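Local coordinates for protein PpBBE-like 1 D396N (Physcomitrella patens subsp. patens, PDB 6EO5) that oxidises cellobiose as a flavin-dependent oxidase of the berberine bridge enzyme family, at residues T223-R228 with T276-L281; F236-S241 with G263-E268; F105-A110 with G133-P138; W310-N315 with N322-T327. All coordinates share one frame; numbering follows the deposited sequence.

Contact 1 (T223-R228 with T276-L281); sequences THFKYR and TSLLPL
The rings of Phe225 and Tyr227 meet Leu278 in different ways. Leu278 CD1 approaches the Phe225 ring obliquely: CD1 of Phe225 lies 3.9 Å from Leu278 CD1, and CE1 of Phe225 is 4.0 Å from that same methyl. Tyr227 comes from the opposite direction and brings up its hydroxyl, with OH 4.1 Å from Leu278 CD2. The oxygen takes its polar partner elsewhere, in a hydrogen bond with Glu297, so toward the leucine it is simply a packing surface. Both methyls of Leu278 reach the Phe225 ring at CD1; CD2 also fits among Phe225 CB at 3.9 Å, Thr223 CG2 also at 3.9 Å, and the tyrosine hydroxyl. With CG anti to the backbone N (chi1 173°), Leu278 extends its branch point toward the strand, and Thr223 offers its methyl, while its OG1 is hydrogen-bonded to Gly273 O. Trimming Phe225 to an alanine would probably open a gap beside Leu278 CD1, whose neighbours across the contact are ring atoms, and weaken the hold on that methyl. Val282, Phe285 and Leu286 of helix 279-288 continue the cover over Tyr227. Residues two apart on strand 222-230 thus receive a leucine from the turn that leads into helix 279-288, the layering of helices on an antiparallel sheet that is characteristic of the substrate-binding domain in berberine bridge enzyme relatives.

Contact 2 (F236-S241 with G263-E268); sequences FKNFKS and GVSWLE
Helix 235-246 lies over strand 264-271, its backbone closest where the CA atoms of Asn238 and Ser265 are 7.8 Å apart. The helix belongs to a split beta-alpha-beta unit: it links the parallel strands 222-230 and 253-259, and strand 264-271 fits between them, antiparallel to both. One polar pair carries the contact. Asn238, with CG beside the backbone N (chi1 -62°), turns its amide toward the sheet, and Ser265 presents its hydroxyl from the middle strand. Both residues are buried, so the bond pairs polar groups that water would not readily serve. The other end of the amide is also held: Asn238 OD1 accepts from Ala290 N, and these two bonds together should fix which way round the amide sits and stop it from turning. Trp229 and Phe257, on the two flanking strands, pack against the asparagine. The N-H of Asn238 ND2 points to Ser265 OG at 3.2 Å with an angle of 161°, the oxygen just 7° out of the amide plane.

Contact 3 (F105-A110 with G133-P138); sequences FSYNKA and GKVTIP
In the FAD-binding region, the end of helix 122-133 and the short strand 135-136 that follows it meet strand 105-108 through Tyr107, Gly133 and Val135. The tyrosine ring does nearly all the reaching. Val135 CG2 stands 4.1 Å above one face, offset toward the rim near CE1, while its other methyl CG1 touches the far end of the side chain, 3.6 Å from Tyr107 OH. On the opposite face the backbone nitrogen of Lys109 sits over the ring centre, 3.8 Å above the plane, so the ring is held between its own chain and the valine. Gly133 comes in obliquely, its CA 3.6 Å from Tyr107 CE2; a side chain on that carbon would run into the ring. A serine in place of Tyr107 would probably take the ring away from Gly133 and Val135 and open a gap between strand and helix end. Val215 packs against both Tyr107 and Val135. It lies on strand 207-217, which pairs with strand 135-136 in the antiparallel sheet of this FAD-binding fold.

Contact 4 (W310-N315 with N322-T327); sequences WNYPSN and NNVPFT
Trp310 and Tyr312 both turn to Val324 within the long loop that joins helix 302-308 to strand 331-338. The loop starts from a Schellman motif: Asn311, with positive phi, is its C-prime residue, and Tyr312 N and Asn311 N bond back to the carbonyls of Leu307 and Val308. Different first torsions bring the two rings to the same methyl. Trp310 has CG anti to its backbone N (chi1 -156°), whereas Tyr312 has CG beside its own (chi1 -75°). The indole meets Val324 obliquely with the pyrrole part, CD1 and NE1 each 4.1 Å from Val324 CG1. The phenol instead has that methyl at its edge, near the ring plane. Val324 meets both rings with this one branch, CG1. Cys142 and Pro143 also touch Trp310, whose side chain is close to the bound FAD. At the end of the Tyr312 side chain, OH lies 3.8 Å from Val324 CG1 and 3.7 Å from Pro325 CD.

Overall arrangement
Contacts 1 and 2 share one seven-stranded antiparallel sheet and touch directly, their centres 16 Å apart. Strands 222-230 and 264-271 are neighbours there, with Tyr227 N probably hydrogen-bonded to Leu267 O at 2.9 Å, and contact 2 is nested in the chain loop that contact 1 closes. Contact 3 stands apart in the FAD-binding region, its centre 27 Å from that of contact 1 and 36 Å from that of contact 2. Contact 4 comes between: its nearest atoms are about 5 Å from contact 1, 6 Å from contact 2 and 10 Å from contact 3. It is also where the cofactor comes in, the Trp310 side chain lying about 4 Å from FAD.

Contact 1 (T223-R228 with T276-L281)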
loop_
_atom_site.group_PDB
_atom_site.type_symbol
_atom_site.label_atom_id
_atom_site.label_comp_id
_atom_site.label_asym_id
_atom_site.label_seq_id
_atom_site.Cartn_x
_atom_site.Cartn_y
_atom_site.Cartn_z
ATOM N N THR A 223 18.193 -7.830 -11.641
ATOM C CA THR A 223 18.002 -9.269 -11.761
ATOM C C THR A 223 16.778 -9.706 -10.967
ATOM O O THR A 223 16.648 -9.406 -9.773
ATOM C CB THR A 223 19.238 -10.032 -11.279
ATOM O OG1 THR A 223 20.379 -9.593 -12.019
ATOM C CG2 THR A 223 19.052 -11.531 -11.475
ATOM N N HIS A 224 15.889 -10.423 -11.635
ATOM C CA HIS A 224 14.670 -10.936 -11.042
ATOM C C HIS A 224 14.836 -12.432 -10.803
ATOM O O HIS A 224 15.298 -13.157 -11.688
ATOM C CB HIS A 224 13.481 -10.648 -11.964
ATOM C CG HIS A 224 12.220 -11.334 -11.552
ATOM N ND1 HIS A 224 11.752 -12.467 -12.181
ATOM C CD2 HIS A 224 11.336 -11.058 -10.565
ATOM C CE1 HIS A 224 10.630 -12.856 -11.600
ATOM N NE2 HIS A 224 10.357 -12.019 -10.617
ATOM N N PHE A 225 14.477 -12.897 -9.611
ATOM C CA PHE A 225 14.535 -14.320 -9.315
ATOM C C PHE A 225 13.241 -14.770 -8.657
ATOM O O PHE A 225 12.571 -13.993 -7.969
ATOM C CB PHE A 225 15.727 -14.679 -8.420
ATOM C CG PHE A 225 15.759 -13.950 -7.101
ATOM C CD1 PHE A 225 16.358 -12.700 -7.001
ATOM C CD2 PHE A 225 15.231 -14.537 -5.950
ATOM C CE1 PHE A 225 16.419 -12.035 -5.787
ATOM C CE2 PHE A 225 15.277 -13.878 -4.723
ATOM C CZ PHE A 225 15.875 -12.625 -4.641
ATOM N N LYS A 226 12.892 -16.035 -8.885
ATOM C CA LYS A 226 11.736 -16.632 -8.238
ATOM C C LYS A 226 11.954 -18.136 -8.167
ATOM O O LYS A 226 12.238 -18.779 -9.185
ATOM C CB LYS A 226 10.449 -16.288 -8.987
ATOM C CG LYS A 226 9.175 -16.845 -8.368
ATOM C CD LYS A 226 7.961 -16.059 -8.848
ATOM C CE LYS A 226 6.655 -16.705 -8.406
ATOM N NZ LYS A 226 5.486 -15.829 -8.694
ATOM N N TYR A 227 11.861 -18.683 -6.957
ATOM C CA TYR A 227 12.003 -20.113 -6.714
ATOM C C TYR A 227 10.684 -20.607 -6.146
ATOM O O TYR A 227 10.229 -20.112 -5.110
ATOM C CB TYR A 227 13.168 -20.405 -5.761
ATOM C CG TYR A 227 14.443 -19.694 -6.157
ATOM C CD1 TYR A 227 15.158 -20.081 -7.289
ATOM C CD2 TYR A 227 14.921 -18.618 -5.422
ATOM C CE1 TYR A 227 16.314 -19.425 -7.667
ATOM C CE2 TYR A 227 16.083 -17.956 -5.794
ATOM C CZ TYR A 227 16.775 -18.368 -6.921
ATOM O OH TYR A 227 17.931 -17.721 -7.298
ATOM N N ARG A 228 10.084 -21.591 -6.816
ATOM C CA ARG A 228 8.693 -21.967 -6.613
ATOM C C ARG A 228 8.584 -23.467 -6.348
ATOM O O ARG A 228 9.356 -24.257 -6.899
ATOM C CB ARG A 228 7.882 -21.554 -7.854
ATOM C CG ARG A 228 6.419 -21.779 -7.755
ATOM C CD ARG A 228 5.672 -20.984 -8.816
ATOM N NE ARG A 228 4.236 -21.274 -8.728
ATOM C CZ ARG A 228 3.282 -20.559 -9.318
ATOM N NH1 ARG A 228 3.599 -19.483 -10.042
ATOM N NH2 ARG A 228 2.009 -20.920 -9.170
ATOM N N THR A 276 25.136 -12.329 -12.841
ATOM C CA THR A 276 26.308 -13.131 -12.492
ATOM C C THR A 276 26.769 -12.914 -11.056
ATOM O O THR A 276 27.584 -13.700 -10.568
ATOM C CB THR A 276 27.478 -12.853 -13.454
ATOM O OG1 THR A 276 27.658 -11.439 -13.626
ATOM C CG2 THR A 276 27.237 -13.505 -14.798
ATOM N N SER A 277 26.266 -11.892 -10.368
ATOM C CA SER A 277 26.564 -11.694 -8.955
ATOM C C SER A 277 25.512 -12.291 -8.013
ATOM O O SER A 277 25.745 -12.313 -6.801
ATOM C CB SER A 277 26.711 -10.197 -8.662
ATOM O OG SER A 277 27.865 -9.657 -9.277
ATOM N N LEU A 278 24.385 -12.797 -8.535
ATOM C CA LEU A 278 23.237 -13.114 -7.685
ATOM C C LEU A 278 23.473 -14.349 -6.817
ATOM O O LEU A 278 23.092 -14.362 -5.638
ATOM C CB LEU A 278 21.976 -13.306 -8.536
ATOM C CG LEU A 278 20.745 -13.816 -7.760
ATOM C CD1 LEU A 278 20.266 -12.798 -6.741
ATOM C CD2 LEU A 278 19.600 -14.213 -8.670
ATOM N N LEU A 279 24.077 -15.401 -7.367
ATOM C CA LEU A 279 24.028 -16.694 -6.682
ATOM C C LEU A 279 24.688 -16.716 -5.305
ATOM O O LEU A 279 24.137 -17.380 -4.409
ATOM C CB LEU A 279 24.598 -17.790 -7.591
ATOM C CG LEU A 279 23.489 -18.559 -8.341
ATOM C CD1 LEU A 279 22.622 -17.649 -9.231
ATOM C CD2 LEU A 279 24.062 -19.702 -9.163
ATOM N N PRO A 280 25.814 -16.041 -5.046
ATOM C CA PRO A 280 26.303 -15.990 -3.658
ATOM C C PRO A 280 25.275 -15.462 -2.689
ATOM O O PRO A 280 25.315 -15.818 -1.507
ATOM C CB PRO A 280 27.506 -15.046 -3.734
ATOM C CG PRO A 280 27.900 -15.052 -5.123
ATOM C CD PRO A 280 26.701 -15.303 -5.959
ATOM N N LEU A 281 24.340 -14.631 -3.153
ATOM C CA LEU A 281 23.386 -13.973 -2.268
ATOM C C LEU A 281 22.118 -14.786 -2.009
ATOM O O LEU A 281 21.398 -14.493 -1.051
ATOM C CB LEU A 281 23.002 -12.608 -2.842
ATOM C CG LEU A 281 24.183 -11.682 -3.120
ATOM C CD1 LEU A 281 23.729 -10.438 -3.855
ATOM C CD2 LEU A 281 24.899 -11.320 -1.827
#

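Contact 2 (F236-S241 with G263-E268)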
loop_
_atom_site.group_PDB
_atom_site.type_symbol
_atom_site.label_atom_id
_atom_site.label_comp_id
_atom_site.label_asym_id
_atom_site.label_seq_id
_atom_site.Cartn_x
_atom_site.Cartn_y
_atom_site.Cartn_z
ATOM N N PHE A 236 7.184 -26.065 5.751
ATOM C CA PHE A 236 7.970 -25.720 6.927
ATOM C C PHE A 236 9.422 -25.478 6.548
ATOM O O PHE A 236 10.028 -24.470 6.941
ATOM C CB PHE A 236 7.882 -26.826 7.977
ATOM C CG PHE A 236 8.694 -26.542 9.202
ATOM C CD1 PHE A 236 10.039 -26.891 9.262
ATOM C CD2 PHE A 236 8.126 -25.896 10.287
ATOM C CE1 PHE A 236 10.794 -26.603 10.377
ATOM C CE2 PHE A 236 8.881 -25.608 11.413
ATOM C CZ PHE A 236 10.212 -25.964 11.458
ATOM N N LYS A 237 9.999 -26.411 5.785
ATOM C CA LYS A 237 11.400 -26.308 5.406
ATOM C C LYS A 237 11.656 -25.029 4.619
ATOM O O LYS A 237 12.618 -24.300 4.896
ATOM C CB LYS A 237 11.797 -27.551 4.606
ATOM C CG LYS A 237 13.296 -27.779 4.467
ATOM C CD LYS A 237 13.589 -29.011 3.619
ATOM C CE LYS A 237 15.078 -29.124 3.317
ATOM N NZ LYS A 237 15.872 -29.323 4.561
ATOM N N ASN A 238 10.793 -24.728 3.638
ATOM C CA ASN A 238 11.017 -23.536 2.823
ATOM C C ASN A 238 10.868 -22.266 3.652
ATOM O O ASN A 238 11.697 -21.355 3.547
ATOM C CB ASN A 238 10.069 -23.504 1.623
ATOM C CG ASN A 238 10.275 -24.668 0.675
ATOM O OD1 ASN A 238 11.210 -25.444 0.829
ATOM N ND2 ASN A 238 9.402 -24.792 -0.316
ATOM N N PHE A 239 9.832 -22.185 4.493
ATOM C CA PHE A 239 9.642 -20.968 5.277
ATOM C C PHE A 239 10.779 -20.767 6.272
ATOM O O PHE A 239 11.280 -19.645 6.424
ATOM C CB PHE A 239 8.295 -20.966 6.013
ATOM C CG PHE A 239 7.997 -19.639 6.637
ATOM C CD1 PHE A 239 7.531 -18.590 5.855
ATOM C CD2 PHE A 239 8.281 -19.398 7.970
ATOM C CE1 PHE A 239 7.307 -17.345 6.393
ATOM C CE2 PHE A 239 8.054 -18.141 8.526
ATOM C CZ PHE A 239 7.565 -17.114 7.728
ATOM N N LYS A 240 11.202 -21.837 6.960
ATOM C CA LYS A 240 12.322 -21.716 7.890
ATOM C C LYS A 240 13.578 -21.233 7.178
ATOM O O LYS A 240 14.302 -20.371 7.692
ATOM C CB LYS A 240 12.582 -23.051 8.583
ATOM C CG LYS A 240 13.593 -22.984 9.712
ATOM C CD LYS A 240 13.560 -24.281 10.514
ATOM C CE LYS A 240 14.709 -24.368 11.509
ATOM N NZ LYS A 240 14.918 -23.026 12.099
ATOM N N SER A 241 13.841 -21.759 5.981
ATOM C CA SER A 241 15.013 -21.326 5.231
ATOM C C SER A 241 14.899 -19.867 4.812
ATOM O O SER A 241 15.901 -19.142 4.800
ATOM C CB SER A 241 15.213 -22.210 4.013
ATOM O OG SER A 241 16.339 -21.752 3.306
ATOM N N GLY A 263 -0.706 -25.683 -1.231
ATOM C CA GLY A 263 0.636 -26.222 -1.162
ATOM C C GLY A 263 1.687 -25.423 -1.909
ATOM O O GLY A 263 2.878 -25.727 -1.767
ATOM N N VAL A 264 1.297 -24.426 -2.705
ATOM C CA VAL A 264 2.276 -23.599 -3.400
ATOM C C VAL A 264 3.056 -22.768 -2.390
ATOM O O VAL A 264 2.500 -22.289 -1.390
ATOM C CB VAL A 264 1.572 -22.705 -4.435
ATOM C CG1 VAL A 264 2.571 -21.791 -5.131
ATOM C CG2 VAL A 264 0.828 -23.557 -5.441
ATOM N N SER A 265 4.356 -22.607 -2.636
ATOM C CA SER A 265 5.172 -21.640 -1.908
ATOM C C SER A 265 6.297 -21.157 -2.813
ATOM O O SER A 265 6.765 -21.893 -3.689
ATOM C CB SER A 265 5.753 -22.227 -0.612
ATOM O OG SER A 265 6.670 -23.268 -0.891
ATOM N N TRP A 266 6.734 -19.914 -2.602
ATOM C CA TRP A 266 7.839 -19.411 -3.410
ATOM C C TRP A 266 8.566 -18.285 -2.693
ATOM O O TRP A 266 8.048 -17.676 -1.754
ATOM C CB TRP A 266 7.372 -18.947 -4.800
ATOM C CG TRP A 266 6.523 -17.683 -4.878
ATOM C CD1 TRP A 266 6.891 -16.404 -4.533
ATOM C CD2 TRP A 266 5.187 -17.581 -5.407
ATOM N NE1 TRP A 266 5.857 -15.527 -4.787
ATOM C CE2 TRP A 266 4.806 -16.224 -5.329
ATOM C CE3 TRP A 266 4.280 -18.507 -5.945
ATOM C CZ2 TRP A 266 3.557 -15.780 -5.756
ATOM C CZ3 TRP A 266 3.043 -18.057 -6.371
ATOM C CH2 TRP A 266 2.694 -16.711 -6.271
ATOM N N LEU A 267 9.793 -18.040 -3.141
ATOM C CA LEU A 267 10.535 -16.835 -2.807
ATOM C C LEU A 267 10.701 -16.055 -4.097
ATOM O O LEU A 267 11.187 -16.603 -5.088
ATOM C CB LEU A 267 11.898 -17.158 -2.196
ATOM C CG LEU A 267 12.788 -15.945 -1.936
ATOM C CD1 LEU A 267 12.122 -14.993 -0.954
ATOM C CD2 LEU A 267 14.152 -16.369 -1.432
ATOM N N GLU A 268 10.266 -14.802 -4.102
ATOM C CA GLU A 268 10.423 -13.929 -5.255
ATOM C C GLU A 268 11.184 -12.674 -4.847
ATOM O O GLU A 268 10.985 -12.154 -3.746
ATOM C CB GLU A 268 9.069 -13.559 -5.862
ATOM C CG GLU A 268 9.215 -12.740 -7.129
ATOM C CD GLU A 268 7.897 -12.371 -7.774
ATOM O OE1 GLU A 268 6.840 -12.586 -7.130
ATOM O OE2 GLU A 268 7.931 -11.863 -8.928
#

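Contact 3 (F105-A110 with G133-P138)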
loop_
_atom_site.group_PDB
_atom_site.type_symbol
_atom_site.label_atom_id
_atom_site.label_comp_id
_atom_site.label_asym_id
_atom_site.label_seq_id
_atom_site.Cartn_x
_atom_site.Cartn_y
_atom_site.Cartn_z
ATOM N N PHE A 105 2.885 15.779 -13.901
ATOM C CA PHE A 105 4.164 15.086 -13.826
ATOM C C PHE A 105 5.286 16.021 -14.258
ATOM O O PHE A 105 5.123 16.802 -15.198
ATOM C CB PHE A 105 4.167 13.817 -14.701
ATOM C CG PHE A 105 5.455 13.040 -14.637
ATOM C CD1 PHE A 105 5.678 12.121 -13.620
ATOM C CD2 PHE A 105 6.445 13.233 -15.584
ATOM C CE1 PHE A 105 6.869 11.406 -13.550
ATOM C CE2 PHE A 105 7.639 12.519 -15.525
ATOM C CZ PHE A 105 7.855 11.612 -14.509
ATOM N N SER A 106 6.414 15.945 -13.559
ATOM C CA SER A 106 7.629 16.630 -13.972
ATOM C C SER A 106 8.803 16.028 -13.208
ATOM O O SER A 106 8.665 15.683 -12.034
ATOM C CB SER A 106 7.542 18.141 -13.738
ATOM O OG SER A 106 7.583 18.458 -12.360
ATOM N N TYR A 107 9.939 15.883 -13.889
ATOM C CA TYR A 107 11.149 15.282 -13.337
ATOM C C TYR A 107 12.249 16.334 -13.317
ATOM O O TYR A 107 12.457 17.034 -14.311
ATOM C CB TYR A 107 11.573 14.054 -14.165
ATOM C CG TYR A 107 12.988 13.555 -13.923
ATOM C CD1 TYR A 107 13.468 13.350 -12.635
ATOM C CD2 TYR A 107 13.839 13.262 -14.992
ATOM C CE1 TYR A 107 14.764 12.895 -12.414
ATOM C CE2 TYR A 107 15.137 12.799 -14.779
ATOM C CZ TYR A 107 15.591 12.619 -13.490
ATOM O OH TYR A 107 16.872 12.170 -13.261
ATOM N N ASN A 108 12.932 16.463 -12.187
ATOM C CA ASN A 108 14.055 17.386 -12.045
ATOM C C ASN A 108 15.326 16.550 -11.926
ATOM O O ASN A 108 15.632 16.019 -10.853
ATOM C CB ASN A 108 13.855 18.297 -10.840
ATOM C CG ASN A 108 14.943 19.345 -10.712
ATOM O OD1 ASN A 108 16.102 19.111 -11.058
ATOM N ND2 ASN A 108 14.573 20.513 -10.205
ATOM N N LYS A 109 16.074 16.447 -13.029
ATOM C CA LYS A 109 17.221 15.544 -13.062
ATOM C C LYS A 109 18.310 15.994 -12.100
ATOM O O LYS A 109 18.913 15.168 -11.401
ATOM C CB LYS A 109 17.776 15.443 -14.482
ATOM C CG LYS A 109 18.985 14.523 -14.597
ATOM C CD LYS A 109 19.588 14.549 -15.989
ATOM C CE LYS A 109 20.898 13.774 -16.034
ATOM N NZ LYS A 109 21.129 13.163 -17.377
ATOM N N ALA A 110 18.578 17.298 -12.052
ATOM C CA ALA A 110 19.651 17.788 -11.196
ATOM C C ALA A 110 19.308 17.609 -9.724
ATOM O O ALA A 110 20.182 17.278 -8.915
ATOM C CB ALA A 110 19.942 19.252 -11.508
ATOM N N GLY A 133 13.865 9.756 -17.214
ATOM C CA GLY A 133 15.250 9.779 -16.777
ATOM C C GLY A 133 15.815 8.475 -16.246
ATOM O O GLY A 133 16.836 8.480 -15.546
ATOM N N LYS A 134 15.178 7.355 -16.586
ATOM C CA LYS A 134 15.547 6.040 -16.049
ATOM C C LYS A 134 15.668 6.061 -14.518
ATOM O O LYS A 134 16.617 5.537 -13.925
ATOM C CB LYS A 134 16.828 5.532 -16.702
ATOM C CG LYS A 134 16.588 4.996 -18.087
ATOM C CD LYS A 134 17.879 4.595 -18.750
ATOM C CE LYS A 134 17.656 4.288 -20.221
ATOM N NZ LYS A 134 18.927 3.843 -20.853
ATOM N N VAL A 135 14.675 6.674 -13.875
ATOM C CA VAL A 135 14.588 6.739 -12.425
ATOM C C VAL A 135 13.299 6.050 -11.969
ATOM O O VAL A 135 12.476 5.605 -12.774
ATOM C CB VAL A 135 14.651 8.189 -11.900
ATOM C CG1 VAL A 135 15.975 8.811 -12.273
ATOM C CG2 VAL A 135 13.506 9.008 -12.467
ATOM N N THR A 136 13.129 5.974 -10.655
ATOM C CA THR A 136 11.947 5.334 -10.091
ATOM C C THR A 136 11.776 5.807 -8.658
ATOM O O THR A 136 12.678 6.402 -8.064
ATOM C CB THR A 136 12.059 3.801 -10.147
ATOM O OG1 THR A 136 10.756 3.215 -10.076
ATOM C CG2 THR A 136 12.924 3.270 -9.012
ATOM N N ILE A 137 10.589 5.559 -8.122
ATOM C CA ILE A 137 10.406 5.543 -6.675
ATOM C C ILE A 137 10.232 4.080 -6.279
ATOM O O ILE A 137 9.805 3.261 -7.109
ATOM C CB ILE A 137 9.209 6.399 -6.240
ATOM C CG1 ILE A 137 7.916 5.859 -6.836
ATOM C CG2 ILE A 137 9.430 7.837 -6.621
ATOM C CD1 ILE A 137 6.704 6.602 -6.359
ATOM N N PRO A 138 10.551 3.692 -5.016
ATOM C CA PRO A 138 10.428 2.281 -4.610
ATOM C C PRO A 138 8.995 1.888 -4.241
ATOM O O PRO A 138 8.697 1.480 -3.112
ATOM C CB PRO A 138 11.398 2.205 -3.422
ATOM C CG PRO A 138 11.343 3.564 -2.815
ATOM C CD PRO A 138 11.115 4.537 -3.947
#

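Contact 4 (W310-N315 with N322-T327)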
loop_
_atom_site.group_PDB
_atom_site.type_symbol
_atom_site.label_atom_id
_atom_site.label_comp_id
_atom_site.label_asym_id
_atom_site.label_seq_id
_atom_site.Cartn_x
_atom_site.Cartn_y
_atom_site.Cartn_z
ATOM N N TRP A 310 4.563 -8.217 -12.351
ATOM C CA TRP A 310 3.120 -8.359 -12.471
ATOM C C TRP A 310 2.732 -9.413 -13.507
ATOM O O TRP A 310 1.648 -9.343 -14.090
ATOM C CB TRP A 310 2.472 -7.016 -12.778
ATOM C CG TRP A 310 1.053 -7.000 -12.354
ATOM C CD1 TRP A 310 -0.042 -6.849 -13.157
ATOM C CD2 TRP A 310 0.559 -7.177 -11.025
ATOM N NE1 TRP A 310 -1.185 -6.910 -12.408
ATOM C CE2 TRP A 310 -0.850 -7.116 -11.095
ATOM C CE3 TRP A 310 1.168 -7.375 -9.779
ATOM C CZ2 TRP A 310 -1.672 -7.237 -9.958
ATOM C CZ3 TRP A 310 0.359 -7.500 -8.654
ATOM C CH2 TRP A 310 -1.054 -7.429 -8.754
ATOM N N ASN A 311 3.612 -10.399 -13.729
ATOM C CA ASN A 311 3.357 -11.567 -14.571
ATOM C C ASN A 311 3.248 -11.232 -16.058
ATOM O O ASN A 311 2.602 -11.963 -16.818
ATOM C CB ASN A 311 2.107 -12.314 -14.107
ATOM C CG ASN A 311 2.275 -12.902 -12.735
ATOM O OD1 ASN A 311 3.195 -13.669 -12.500
ATOM N ND2 ASN A 311 1.400 -12.524 -11.807
ATOM N N TYR A 312 3.851 -10.163 -16.482
ATOM C CA TYR A 312 3.922 -10.031 -17.928
ATOM C C TYR A 312 5.262 -10.563 -18.416
ATOM O O TYR A 312 6.277 -10.395 -17.730
ATOM C CB TYR A 312 3.782 -8.573 -18.367
ATOM C CG TYR A 312 2.380 -8.000 -18.283
ATOM C CD1 TYR A 312 1.436 -8.270 -19.266
ATOM C CD2 TYR A 312 2.008 -7.161 -17.234
ATOM C CE1 TYR A 312 0.153 -7.732 -19.199
ATOM C CE2 TYR A 312 0.727 -6.622 -17.159
ATOM C CZ TYR A 312 -0.195 -6.909 -18.145
ATOM O OH TYR A 312 -1.461 -6.366 -18.083
ATOM N N PRO A 313 5.270 -11.214 -19.582
ATOM C CA PRO A 313 6.540 -11.614 -20.196
ATOM C C PRO A 313 7.451 -10.409 -20.373
ATOM O O PRO A 313 6.993 -9.315 -20.714
ATOM C CB PRO A 313 6.103 -12.192 -21.543
ATOM C CG PRO A 313 4.702 -12.651 -21.308
ATOM C CD PRO A 313 4.111 -11.641 -20.385
ATOM N N SER A 314 8.754 -10.609 -20.135
ATOM C CA SER A 314 9.679 -9.477 -20.164
ATOM C C SER A 314 9.805 -8.851 -21.546
ATOM O O SER A 314 10.368 -7.754 -21.664
ATOM C CB SER A 314 11.062 -9.879 -19.650
ATOM O OG SER A 314 11.751 -10.728 -20.535
ATOM N N ASN A 315 9.282 -9.498 -22.584
ATOM C CA ASN A 315 9.220 -8.894 -23.906
ATOM C C ASN A 315 7.948 -8.085 -24.127
ATOM O O ASN A 315 7.734 -7.597 -25.240
ATOM C CB ASN A 315 9.353 -9.966 -24.996
ATOM C CG ASN A 315 8.166 -10.903 -25.048
ATOM O OD1 ASN A 315 7.442 -11.059 -24.076
ATOM N ND2 ASN A 315 7.957 -11.532 -26.194
ATOM N N ASN A 322 0.405 1.446 -19.105
ATOM C CA ASN A 322 -0.632 2.474 -19.156
ATOM C C ASN A 322 -2.039 1.896 -19.159
ATOM O O ASN A 322 -2.996 2.631 -18.888
ATOM C CB ASN A 322 -0.496 3.338 -20.414
ATOM C CG ASN A 322 0.727 4.242 -20.397
ATOM O OD1 ASN A 322 1.090 4.825 -19.373
ATOM N ND2 ASN A 322 1.359 4.378 -21.554
ATOM N N ASN A 323 -2.190 0.615 -19.487
ATOM C CA ASN A 323 -3.493 -0.005 -19.700
ATOM C C ASN A 323 -3.582 -1.342 -18.992
ATOM O O ASN A 323 -4.049 -2.332 -19.564
ATOM C CB ASN A 323 -3.779 -0.211 -21.185
ATOM C CG ASN A 323 -3.820 1.089 -21.947
ATOM O OD1 ASN A 323 -4.815 1.813 -21.901
ATOM N ND2 ASN A 323 -2.738 1.398 -22.661
ATOM N N VAL A 324 -3.127 -1.417 -17.746
ATOM C CA VAL A 324 -3.264 -2.671 -17.013
ATOM C C VAL A 324 -4.715 -2.796 -16.573
ATOM O O VAL A 324 -5.253 -1.879 -15.936
ATOM C CB VAL A 324 -2.307 -2.743 -15.819
ATOM C CG1 VAL A 324 -2.398 -4.114 -15.154
ATOM C CG2 VAL A 324 -0.867 -2.464 -16.289
ATOM N N PRO A 325 -5.391 -3.878 -16.942
ATOM C CA PRO A 325 -6.819 -4.030 -16.604
ATOM C C PRO A 325 -7.051 -3.998 -15.098
ATOM O O PRO A 325 -6.383 -4.701 -14.339
ATOM C CB PRO A 325 -7.175 -5.403 -17.185
ATOM C CG PRO A 325 -6.101 -5.693 -18.205
ATOM C CD PRO A 325 -4.859 -4.989 -17.749
ATOM N N PHE A 326 -8.018 -3.180 -14.664
ATOM C CA PHE A 326 -8.413 -3.182 -13.257
ATOM C C PHE A 326 -9.215 -4.443 -12.951
ATOM O O PHE A 326 -10.262 -4.685 -13.561
ATOM C CB PHE A 326 -9.232 -1.940 -12.909
ATOM C CG PHE A 326 -9.371 -1.704 -11.426
ATOM C CD1 PHE A 326 -8.399 -1.007 -10.730
ATOM C CD2 PHE A 326 -10.467 -2.189 -10.725
ATOM C CE1 PHE A 326 -8.513 -0.783 -9.359
ATOM C CE2 PHE A 326 -10.585 -1.968 -9.361
ATOM C CZ PHE A 326 -9.599 -1.262 -8.678
ATOM N N THR A 327 -8.733 -5.244 -12.009
ATOM C CA THR A 327 -9.434 -6.443 -11.575
ATOM C C THR A 327 -9.921 -6.254 -10.147
ATOM O O THR A 327 -9.418 -5.404 -9.407
ATOM C CB THR A 327 -8.530 -7.674 -11.665
ATOM O OG1 THR A 327 -7.415 -7.501 -10.787
ATOM C CG2 THR A 327 -8.007 -7.843 -13.078
#